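Local coordinates for protein adenylosuccinate lyase (Francisella tularensis subsp. tularensis SCHU S4, PDB 4EEI) that probably catalyses two fumarate-releasing steps of purine biosynthesis, splitting adenylosuccinate to AMP and the succinylated carboxamide ribonucleotide SAICAR to AICAR, at residues K12-E17 against Y312-F317; L24-A29 against I98-S103; G175-F180 against R216-K221; K162-D167 against G227-A232. One frame throughout, in Å; residues are numbered along the deposited sequence.

Contact 1 of 4, residues K12-E17 against Y312-F317; sequences KIWADE and YLPDNF
Trp14 lays its indole against one side of helix 304-333, at Leu313, Pro314 and Phe317, and it carries this side of the contact alone. Pro314 CA sits over the indole face, 3.9 Å from the centroid of the Trp14 five-membered ring and 9° off the ring normal, a CH-pi contact. The pyrrolidine follows it, with Pro314 CG 3.7 Å from Trp14 CB. Farther out, Leu313 CB comes over the same face of the six-membered ring, 4.0 Å from Trp14 CH2. The closest approach is Trp14 CZ2 to Phe317 CD2, at 3.4 Å. Those two rings are nearly parallel, planes at 18°, but slid so far apart that they barely overlap, with centroids 5.6 Å from each other. Trp14 CG lies anti to its carbonyl carbon (chi1 -60°), which directs the indole toward 312-317. Ile13 CG2 lies over the rim of the opposite face. Leu102 and Gln105 of helix 94-131 also touch the indole, and Ser109 OG makes a weak hydrogen bond with NE1. Phe317 is held in turn by His226, their rings close to perpendicular. With no hydrogen bond crossing between the segments, cohesion here rests on dispersion and the CH-pi contact, in which the CA-H, probably made slightly positive by its flanking amides, meets the electron-rich indole.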
# COMPACT_ATOMS: atom_id res chain seq x y z
N LYS B 12 -19.08 -14.86 -14.35
CA LYS B 12 -20.29 -15.65 -14.13
C LYS B 12 -20.32 -16.19 -12.70
O LYS B 12 -21.37 -16.22 -12.07
CB LYS B 12 -20.37 -16.80 -15.13
CG LYS B 12 -21.64 -17.63 -15.02
CD LYS B 12 -21.73 -18.65 -16.15
CE LYS B 12 -23.01 -19.47 -16.04
NZ LYS B 12 -22.90 -20.52 -14.99
N ILE B 13 -19.16 -16.58 -12.20
CA ILE B 13 -19.07 -17.11 -10.84
C ILE B 13 -19.49 -16.05 -9.83
O ILE B 13 -20.16 -16.35 -8.84
CB ILE B 13 -17.64 -17.58 -10.52
CG1 ILE B 13 -17.30 -18.85 -11.29
CG2 ILE B 13 -17.47 -17.80 -9.02
CD1 ILE B 13 -15.82 -19.14 -11.39
N TRP B 14 -19.09 -14.81 -10.08
CA TRP B 14 -19.38 -13.71 -9.18
C TRP B 14 -20.66 -12.96 -9.49
O TRP B 14 -21.03 -12.02 -8.77
CB TRP B 14 -18.19 -12.76 -9.10
CG TRP B 14 -16.95 -13.46 -8.60
CD1 TRP B 14 -15.94 -14.04 -9.36
CD2 TRP B 14 -16.56 -13.70 -7.21
NE1 TRP B 14 -14.98 -14.60 -8.56
CE2 TRP B 14 -15.29 -14.43 -7.25
CE3 TRP B 14 -17.12 -13.39 -5.97
CZ2 TRP B 14 -14.63 -14.82 -6.10
CZ3 TRP B 14 -16.43 -13.79 -4.82
CH2 TRP B 14 -15.22 -14.48 -4.89
N ALA B 15 -21.34 -13.37 -10.56
CA ALA B 15 -22.61 -12.76 -10.95
C ALA B 15 -23.70 -13.10 -9.93
O ALA B 15 -23.64 -14.15 -9.28
CB ALA B 15 -23.02 -13.22 -12.34
N ASP B 16 -24.69 -12.22 -9.78
CA ASP B 16 -25.73 -12.44 -8.78
C ASP B 16 -26.33 -13.84 -8.84
O ASP B 16 -26.63 -14.44 -7.81
CB ASP B 16 -26.85 -11.39 -8.90
CG ASP B 16 -26.48 -10.05 -8.29
OD1 ASP B 16 -25.42 -9.94 -7.63
OD2 ASP B 16 -27.27 -9.10 -8.46
N GLU B 17 -26.52 -14.37 -10.05
CA GLU B 17 -27.17 -15.68 -10.16
C GLU B 17 -26.39 -16.80 -9.46
O GLU B 17 -26.97 -17.63 -8.75
CB GLU B 17 -27.44 -16.07 -11.61
CG GLU B 17 -28.11 -17.44 -11.71
CD GLU B 17 -28.32 -17.91 -13.14
OE1 GLU B 17 -29.48 -17.85 -13.61
OE2 GLU B 17 -27.34 -18.34 -13.78
N TYR B 312 -13.48 -5.83 -4.93
CA TYR B 312 -12.14 -6.31 -5.25
C TYR B 312 -12.00 -7.81 -5.51
O TYR B 312 -11.11 -8.22 -6.24
CB TYR B 312 -11.10 -5.82 -4.22
CG TYR B 312 -10.81 -6.78 -3.09
CD1 TYR B 312 -9.83 -7.76 -3.23
CD2 TYR B 312 -11.48 -6.70 -1.88
CE1 TYR B 312 -9.55 -8.64 -2.20
CE2 TYR B 312 -11.21 -7.57 -0.84
CZ TYR B 312 -10.24 -8.54 -1.01
OH TYR B 312 -9.96 -9.42 0.02
N LEU B 313 -12.86 -8.64 -4.91
CA LEU B 313 -12.73 -10.08 -5.13
C LEU B 313 -13.05 -10.51 -6.57
O LEU B 313 -12.25 -11.22 -7.18
CB LEU B 313 -13.55 -10.90 -4.13
CG LEU B 313 -12.96 -10.99 -2.72
CD1 LEU B 313 -13.87 -11.83 -1.81
CD2 LEU B 313 -11.55 -11.57 -2.75
N PRO B 314 -14.19 -10.07 -7.14
CA PRO B 314 -14.39 -10.44 -8.55
C PRO B 314 -13.33 -9.82 -9.45
O PRO B 314 -12.97 -10.41 -10.48
CB PRO B 314 -15.78 -9.86 -8.86
CG PRO B 314 -16.49 -9.83 -7.54
CD PRO B 314 -15.39 -9.42 -6.57
N ASP B 315 -12.84 -8.63 -9.10
CA ASP B 315 -11.81 -8.00 -9.94
C ASP B 315 -10.49 -8.73 -9.80
O ASP B 315 -9.77 -8.90 -10.77
CB ASP B 315 -11.60 -6.54 -9.57
CG ASP B 315 -12.73 -5.65 -10.04
OD1 ASP B 315 -13.60 -6.13 -10.80
OD2 ASP B 315 -12.75 -4.47 -9.65
N ASN B 316 -10.16 -9.15 -8.59
CA ASN B 316 -8.91 -9.85 -8.36
C ASN B 316 -8.86 -11.15 -9.16
O ASN B 316 -7.91 -11.40 -9.91
CB ASN B 316 -8.72 -10.12 -6.87
CG ASN B 316 -7.37 -10.71 -6.55
OD1 ASN B 316 -7.17 -11.93 -6.63
ND2 ASN B 316 -6.42 -9.84 -6.20
N PHE B 317 -9.89 -11.98 -9.03
CA PHE B 317 -9.92 -13.22 -9.81
C PHE B 317 -10.03 -12.96 -11.31
O PHE B 317 -9.38 -13.63 -12.12
CB PHE B 317 -11.03 -14.14 -9.30
CG PHE B 317 -10.73 -14.75 -7.97
CD1 PHE B 317 -9.78 -15.76 -7.85
CD2 PHE B 317 -11.39 -14.32 -6.83
CE1 PHE B 317 -9.49 -16.33 -6.61
CE2 PHE B 317 -11.10 -14.88 -5.59
CZ PHE B 317 -10.15 -15.88 -5.49

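Contact 2 of 4, residues L24-A29 against I98-S103; sequences LEVELA and IDSALS. With EDO (1,2-ethanediol), chain P.
Val26 is the one residue of 24-29 in contact with 98-103, and it packs there against Ser100 and Ala101. Its CB is directed at helix 94-131, and the two methyls divide the work from there. CG1, anti to the Val26 backbone N (chi1 177°), meets the CB methylene of Ser100 at 3.7 Å. CG2 turns to the next residue and rests on backbone as much as side chain: it is 3.6 Å from Ala101 N and 3.8 Å from Ala101 CB. The fork of the valine thus straddles the Ser100-Ala101 step. The small alanine is consistent with the close approach of the helices, the CA atoms of Val26 and Ala101 being 6.1 Å apart. Ser100 offers only carbon to the valine; its OG is turned to the backbone, bonded to Asp96 O one turn earlier and to Gln179 N in a neighbouring loop. Ile97, Leu104, Phe180 and Leu202 close in around Val26 and complete an apolar core. On another side of 98-103, 1,2-ethanediol (chain P), probably left from crystallisation, gives a hydrogen bond from O2 to Asp99 O at 2.9 Å, and its C2 lies 3.9 Å from Leu102 CD2. The carboxylate of Asp99 forms a salt bridge with Arg216. Ile98 of the same helix segment touches the bound AMP, so the helix packed here through small residues also lines the nucleotide pocket, in the mainly helical fold of the lyase 1 family.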
# COMPACT_ATOMS: atom_id res chain seq x y z
N LEU B 24 -27.87 -20.95 -1.87
CA LEU B 24 -28.89 -21.99 -1.80
C LEU B 24 -28.28 -23.34 -1.46
O LEU B 24 -28.83 -24.10 -0.65
CB LEU B 24 -29.67 -22.07 -3.11
CG LEU B 24 -30.75 -23.15 -3.12
CD1 LEU B 24 -31.81 -22.88 -2.05
CD2 LEU B 24 -31.41 -23.26 -4.49
N GLU B 25 -27.14 -23.66 -2.08
CA GLU B 25 -26.47 -24.93 -1.82
C GLU B 25 -26.05 -25.03 -0.35
O GLU B 25 -26.19 -26.09 0.28
CB GLU B 25 -25.24 -25.09 -2.73
CG GLU B 25 -24.51 -26.41 -2.52
CD GLU B 25 -23.24 -26.55 -3.36
OE1 GLU B 25 -23.03 -25.73 -4.28
OE2 GLU B 25 -22.45 -27.49 -3.09
N VAL B 26 -25.54 -23.93 0.20
CA VAL B 26 -25.18 -23.87 1.61
C VAL B 26 -26.38 -24.00 2.55
O VAL B 26 -26.33 -24.73 3.54
CB VAL B 26 -24.38 -22.58 1.90
CG1 VAL B 26 -24.05 -22.47 3.37
CG2 VAL B 26 -23.11 -22.58 1.07
N GLU B 27 -27.47 -23.29 2.23
CA GLU B 27 -28.70 -23.41 3.02
C GLU B 27 -29.21 -24.85 3.04
O GLU B 27 -29.71 -25.33 4.06
CB GLU B 27 -29.82 -22.52 2.45
CG GLU B 27 -29.61 -21.01 2.60
CD GLU B 27 -30.04 -20.47 3.96
OE1 GLU B 27 -30.26 -21.27 4.90
OE2 GLU B 27 -30.16 -19.23 4.09
N LEU B 28 -29.08 -25.54 1.91
CA LEU B 28 -29.63 -26.89 1.81
C LEU B 28 -28.71 -27.90 2.46
O LEU B 28 -29.15 -28.97 2.88
CB LEU B 28 -29.88 -27.25 0.34
CG LEU B 28 -30.97 -26.42 -0.32
CD1 LEU B 28 -31.14 -26.82 -1.78
CD2 LEU B 28 -32.27 -26.59 0.45
N ALA B 29 -27.42 -27.56 2.55
CA ALA B 29 -26.47 -28.43 3.26
C ALA B 29 -26.80 -28.50 4.75
O ALA B 29 -26.86 -29.60 5.33
CB ALA B 29 -25.04 -27.96 3.03
N ILE B 98 -23.58 -16.64 3.97
CA ILE B 98 -22.81 -15.79 3.06
C ILE B 98 -21.36 -16.24 2.95
O ILE B 98 -20.83 -16.39 1.85
CB ILE B 98 -22.80 -14.32 3.54
CG1 ILE B 98 -24.20 -13.75 3.55
CG2 ILE B 98 -21.88 -13.48 2.65
CD1 ILE B 98 -24.31 -12.42 4.30
N ASP B 99 -20.71 -16.44 4.10
CA ASP B 99 -19.29 -16.74 4.11
C ASP B 99 -19.00 -18.15 3.61
O ASP B 99 -18.00 -18.38 2.94
CB ASP B 99 -18.69 -16.52 5.50
CG ASP B 99 -18.53 -15.04 5.85
OD1 ASP B 99 -18.80 -14.17 4.99
OD2 ASP B 99 -18.10 -14.76 7.00
N SER B 100 -19.88 -19.10 3.92
CA SER B 100 -19.70 -20.45 3.42
C SER B 100 -19.90 -20.50 1.91
O SER B 100 -19.16 -21.18 1.19
CB SER B 100 -20.64 -21.42 4.15
OG SER B 100 -20.29 -21.52 5.52
N ALA B 101 -20.87 -19.74 1.41
CA ALA B 101 -21.10 -19.70 -0.02
C ALA B 101 -19.96 -18.96 -0.71
O ALA B 101 -19.57 -19.30 -1.83
CB ALA B 101 -22.45 -19.06 -0.34
N LEU B 102 -19.42 -17.95 -0.04
CA LEU B 102 -18.29 -17.20 -0.60
C LEU B 102 -17.09 -18.12 -0.78
O LEU B 102 -16.36 -18.00 -1.76
CB LEU B 102 -17.93 -16.03 0.31
CG LEU B 102 -16.73 -15.18 -0.07
CD1 LEU B 102 -16.92 -14.59 -1.46
CD2 LEU B 102 -16.55 -14.06 0.95
N SER B 103 -16.90 -19.05 0.15
CA SER B 103 -15.81 -20.01 0.03
C SER B 103 -15.97 -20.86 -1.21
O SER B 103 -14.98 -21.24 -1.84
CB SER B 103 -15.71 -20.91 1.25
OG SER B 103 -15.28 -20.16 2.37
C1 EDO P . -13.43 -17.32 2.59
O1 EDO P . -12.56 -17.19 3.73
C2 EDO P . -14.87 -16.99 2.97
O2 EDO P . -15.30 -17.89 4.00

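Contact 3 of 4, residues G175-F180 against R216-K221; sequences GLTVQF and RDRIAK. With EDO (1,2-ethanediol), chain C.
The loop after helix 151-173 is held to the first turn of helix 217-244 where Arg218 meets Gly175 and Thr177. Arg218 NH1 donates to Gly175 O at 3.2 Å, with an N-H...O angle of 148°. The donor stands well above the carbonyl plane rather than on a lone pair, and the oxygen is tilted from the guanidinium plane. The aliphatic part of Arg218 passes the same carbonyl, its CD 3.2 Å from Gly175 O. Thr177 crosses the arginine at about a right angle: its CG2 methyl sits centrally over the guanidinium face, 3.6 Å from Arg218 CZ. An extended run from CG to NE carries the charged group out to the loop. There Glu207 takes both Arg218 NE and Thr177 OG1, and Glu208 pairs with NH2, so all three nitrogens of the guanidinium are engaged and its rotation is fixed. A 1,2-ethanediol (chain C), probably from the crystallisation liquor, bridges the loop backbone, accepting from Gly175 N at 3.2 Å and donating from O1 to Leu176 O at 2.9 Å. Farther along, Val178 packs on helices 94-131 and 192-202, Phe180 on the latter, and Ile219 faces helix 304-333.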
# COMPACT_ATOMS: atom_id res chain seq x y z
N GLY B 175 -7.05 -24.05 3.11
CA GLY B 175 -7.14 -22.61 3.13
C GLY B 175 -8.57 -22.18 3.34
O GLY B 175 -8.84 -21.28 4.13
N LEU B 176 -9.49 -22.83 2.63
CA LEU B 176 -10.90 -22.43 2.66
C LEU B 176 -11.68 -23.27 3.66
O LEU B 176 -11.39 -24.45 3.83
CB LEU B 176 -11.52 -22.60 1.27
CG LEU B 176 -10.97 -21.69 0.18
CD1 LEU B 176 -11.73 -21.91 -1.11
CD2 LEU B 176 -11.08 -20.24 0.62
N THR B 177 -12.66 -22.66 4.30
CA THR B 177 -13.47 -23.34 5.31
C THR B 177 -14.93 -22.94 5.15
O THR B 177 -15.25 -22.03 4.38
CB THR B 177 -13.05 -22.91 6.73
OG1 THR B 177 -13.11 -21.48 6.82
CG2 THR B 177 -11.63 -23.39 7.08
N VAL B 178 -15.80 -23.59 5.91
CA VAL B 178 -17.18 -23.14 6.03
C VAL B 178 -17.54 -23.03 7.51
O VAL B 178 -16.78 -23.49 8.38
CB VAL B 178 -18.15 -24.09 5.31
CG1 VAL B 178 -17.86 -24.10 3.80
CG2 VAL B 178 -18.02 -25.49 5.88
N GLN B 179 -18.67 -22.40 7.81
CA GLN B 179 -19.12 -22.30 9.20
C GLN B 179 -20.62 -22.46 9.29
O GLN B 179 -21.36 -21.98 8.43
CB GLN B 179 -18.71 -20.94 9.81
CG GLN B 179 -19.28 -19.73 9.05
CD GLN B 179 -19.53 -18.52 9.94
OE1 GLN B 179 -19.45 -18.62 11.17
NE2 GLN B 179 -19.84 -17.38 9.33
N PHE B 180 -21.08 -23.14 10.33
CA PHE B 180 -22.49 -23.12 10.68
C PHE B 180 -22.56 -23.03 12.20
O PHE B 180 -22.93 -23.99 12.88
CB PHE B 180 -23.20 -24.38 10.16
CG PHE B 180 -23.14 -24.55 8.66
CD1 PHE B 180 -24.12 -24.00 7.85
CD2 PHE B 180 -22.11 -25.27 8.07
CE1 PHE B 180 -24.08 -24.15 6.47
CE2 PHE B 180 -22.06 -25.43 6.68
CZ PHE B 180 -23.04 -24.87 5.88
N ARG B 216 -11.12 -13.11 8.37
CA ARG B 216 -10.74 -12.63 7.05
C ARG B 216 -9.29 -12.86 6.68
O ARG B 216 -8.88 -12.52 5.56
CB ARG B 216 -11.12 -11.16 6.88
CG ARG B 216 -12.28 -10.93 5.90
CD ARG B 216 -13.51 -11.74 6.29
NE ARG B 216 -14.54 -11.74 5.23
CZ ARG B 216 -15.64 -12.48 5.27
NH1 ARG B 216 -15.87 -13.29 6.30
NH2 ARG B 216 -16.52 -12.42 4.28
N ASP B 217 -8.50 -13.44 7.58
CA ASP B 217 -7.09 -13.69 7.28
C ASP B 217 -6.88 -14.83 6.28
O ASP B 217 -5.80 -14.96 5.68
CB ASP B 217 -6.27 -13.95 8.55
CG ASP B 217 -6.64 -15.26 9.25
OD1 ASP B 217 -5.89 -16.26 9.11
OD2 ASP B 217 -7.67 -15.27 9.94
N ARG B 218 -7.91 -15.66 6.09
CA ARG B 218 -7.82 -16.72 5.09
C ARG B 218 -7.87 -16.07 3.72
O ARG B 218 -7.03 -16.34 2.86
CB ARG B 218 -8.96 -17.73 5.25
CG ARG B 218 -8.98 -18.39 6.64
CD ARG B 218 -9.89 -19.61 6.67
NE ARG B 218 -9.77 -20.34 7.95
CZ ARG B 218 -8.90 -21.32 8.17
NH1 ARG B 218 -8.07 -21.70 7.21
NH2 ARG B 218 -8.87 -21.93 9.35
N ILE B 219 -8.85 -15.20 3.52
CA ILE B 219 -8.91 -14.44 2.27
C ILE B 219 -7.64 -13.62 2.08
O ILE B 219 -7.10 -13.57 0.98
CB ILE B 219 -10.15 -13.52 2.22
CG1 ILE B 219 -11.40 -14.36 1.96
CG2 ILE B 219 -10.00 -12.47 1.10
CD1 ILE B 219 -12.71 -13.60 2.16
N ALA B 220 -7.17 -12.98 3.15
CA ALA B 220 -5.99 -12.13 3.04
C ALA B 220 -4.77 -12.95 2.65
O ALA B 220 -3.89 -12.46 1.93
CB ALA B 220 -5.75 -11.37 4.33
N LYS B 221 -4.69 -14.18 3.13
CA LYS B 221 -3.55 -15.02 2.80
C LYS B 221 -3.53 -15.31 1.30
O LYS B 221 -2.48 -15.20 0.65
CB LYS B 221 -3.58 -16.33 3.59
CG LYS B 221 -2.51 -17.33 3.11
CD LYS B 221 -2.36 -18.51 4.07
CE LYS B 221 -1.31 -19.50 3.57
NZ LYS B 221 -1.14 -20.62 4.53
C1 EDO C . -9.90 -26.91 2.10
O1 EDO C . -9.23 -26.34 3.23
C2 EDO C . -9.85 -28.43 2.14
O2 EDO C . -10.79 -28.99 1.20

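Contact 4 of 4, residues K162-D167 against G227-A232; sequences KRRLKD and GLIASA
Arg164 packs its aliphatic stem against Leu228 and Ile229, and this is the tight half of the contact. Arg164 CB meets Ile229 CG1 at 3.6 Å, the two side chains sliding past each other in opposite directions. Farther along the chain, Arg164 CD packs on Leu228 CB at 3.5 Å. Turns at chi2 (-73°) and chi3 (76°) fold the arginine back so that NE and NH1 both grip Asp167 OD2, one helical turn on, at 3.0 and 2.9 Å. That oxygen lies in the guanidinium plane and is met on its anti side by NE and its syn side by NH1, both tilted out of the carboxylate plane to the same face. Leu228 CD1 covers one face of the guanidinium toward its rim, Arg163 CB the other. The looser flank is wet: a water accepts from Arg164 NH2 at 3.0 Å and donates to Leu228 O at 2.7 Å, linking the guanidinium to the facing backbone. NH2 also pairs with Asp217 of the third subunit, while Asp167 OD1 takes Lys221 of that subunit, so the intrahelical salt bridge presents a buried charged group to a neighbour. Long helices 151-173 and 217-244 packed this way belong to the central helical bundle through which lyase 1 enzymes form their tetramers.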
# COMPACT_ATOMS: atom_id res chain seq x y z
N LYS B 162 6.45 -21.35 -10.48
CA LYS B 162 6.25 -22.65 -9.81
C LYS B 162 6.23 -22.52 -8.28
O LYS B 162 5.53 -23.27 -7.59
CB LYS B 162 7.30 -23.68 -10.25
CG LYS B 162 7.13 -24.17 -11.70
CD LYS B 162 6.03 -25.22 -11.82
CE LYS B 162 6.45 -26.52 -11.16
NZ LYS B 162 5.28 -27.39 -10.82
N ARG B 163 7.03 -21.60 -7.74
CA ARG B 163 6.97 -21.36 -6.30
C ARG B 163 5.57 -20.87 -5.94
O ARG B 163 5.00 -21.27 -4.92
CB ARG B 163 8.04 -20.36 -5.85
CG ARG B 163 9.46 -20.93 -5.85
CD ARG B 163 10.47 -19.99 -5.16
NE ARG B 163 10.76 -18.76 -5.92
CZ ARG B 163 11.67 -18.68 -6.88
NH1 ARG B 163 12.36 -19.76 -7.25
NH2 ARG B 163 11.91 -17.52 -7.49
N ARG B 164 5.00 -20.01 -6.79
CA ARG B 164 3.65 -19.50 -6.54
C ARG B 164 2.61 -20.59 -6.74
O ARG B 164 1.61 -20.66 -6.01
CB ARG B 164 3.35 -18.31 -7.45
CG ARG B 164 4.33 -17.14 -7.31
CD ARG B 164 4.16 -16.35 -6.00
NE ARG B 164 4.71 -17.06 -4.84
CZ ARG B 164 6.01 -17.09 -4.53
NH1 ARG B 164 6.42 -17.76 -3.47
NH2 ARG B 164 6.88 -16.43 -5.28
N LEU B 165 2.83 -21.46 -7.73
CA LEU B 165 1.89 -22.54 -7.98
C LEU B 165 1.83 -23.48 -6.78
O LEU B 165 0.75 -23.93 -6.39
CB LEU B 165 2.24 -23.30 -9.28
CG LEU B 165 1.33 -24.48 -9.61
CD1 LEU B 165 -0.09 -24.00 -9.91
CD2 LEU B 165 1.88 -25.27 -10.79
N LYS B 166 2.97 -23.78 -6.18
CA LYS B 166 2.96 -24.60 -4.97
C LYS B 166 2.21 -23.90 -3.83
O LYS B 166 1.45 -24.55 -3.11
CB LYS B 166 4.37 -25.00 -4.54
CG LYS B 166 4.38 -25.94 -3.33
CD LYS B 166 5.80 -26.20 -2.84
CE LYS B 166 5.81 -27.02 -1.54
NZ LYS B 166 5.29 -26.28 -0.34
N ASP B 167 2.43 -22.60 -3.65
CA ASP B 167 1.69 -21.84 -2.62
C ASP B 167 0.18 -22.00 -2.83
O ASP B 167 -0.56 -22.22 -1.87
CB ASP B 167 2.02 -20.34 -2.68
CG ASP B 167 3.46 -20.01 -2.27
OD1 ASP B 167 4.10 -20.85 -1.61
OD2 ASP B 167 3.92 -18.88 -2.59
N GLY B 227 -0.71 -11.34 -4.76
CA GLY B 227 0.19 -10.19 -4.81
C GLY B 227 1.60 -10.57 -5.22
O GLY B 227 2.27 -9.84 -5.96
N LEU B 228 2.05 -11.73 -4.74
CA LEU B 228 3.38 -12.24 -5.09
C LEU B 228 3.41 -12.67 -6.55
O LEU B 228 4.42 -12.48 -7.25
CB LEU B 228 3.76 -13.42 -4.19
CG LEU B 228 3.99 -13.11 -2.71
CD1 LEU B 228 4.03 -14.41 -1.92
CD2 LEU B 228 5.30 -12.37 -2.52
N ILE B 229 2.31 -13.26 -7.01
CA ILE B 229 2.18 -13.61 -8.42
C ILE B 229 2.26 -12.34 -9.27
O ILE B 229 2.89 -12.33 -10.34
CB ILE B 229 0.86 -14.35 -8.70
CG1 ILE B 229 0.89 -15.73 -8.04
CG2 ILE B 229 0.63 -14.51 -10.23
CD1 ILE B 229 -0.44 -16.48 -8.08
N ALA B 230 1.65 -11.27 -8.78
CA ALA B 230 1.65 -10.00 -9.51
C ALA B 230 3.08 -9.48 -9.70
O ALA B 230 3.41 -8.95 -10.76
CB ALA B 230 0.78 -8.96 -8.80
N SER B 231 3.91 -9.63 -8.68
CA SER B 231 5.33 -9.28 -8.82
C SER B 231 6.05 -10.15 -9.85
O SER B 231 6.94 -9.67 -10.56
CB SER B 231 6.05 -9.39 -7.48
OG SER B 231 5.69 -8.30 -6.66
N ALA B 232 5.70 -11.43 -9.89
CA ALA B 232 6.26 -12.33 -10.90
C ALA B 232 5.84 -11.92 -12.31
O ALA B 232 6.64 -11.94 -13.25
CB ALA B 232 5.82 -13.76 -10.61
O HOH W 1 6.56 -14.06 -7.14

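Contact 1 has the longest span, with 294 residues between its segments, and the other three close within it: contact 2 first, then contact 3 inside the span of contact 4. Contacts 1, 2 and 3 cluster, with centres 13 to 17 Å apart. Leu102 of contact 2 reaches Trp14, and Ile219 of contact 3 meets Tyr312. Helix 16-33 serves contacts 1 and 2, helix 217-244 contacts 3 and 4. Contact 4 lies near the chain centre, about 29 Å from contact 2 between centres. Contacts 3 and 4 both touch the third subunit, while contact 2 holds Ile98 of the AMP pocket, so the salt bridge of Asp99 with Arg216 connects the pocket helix to the start of an interface helix.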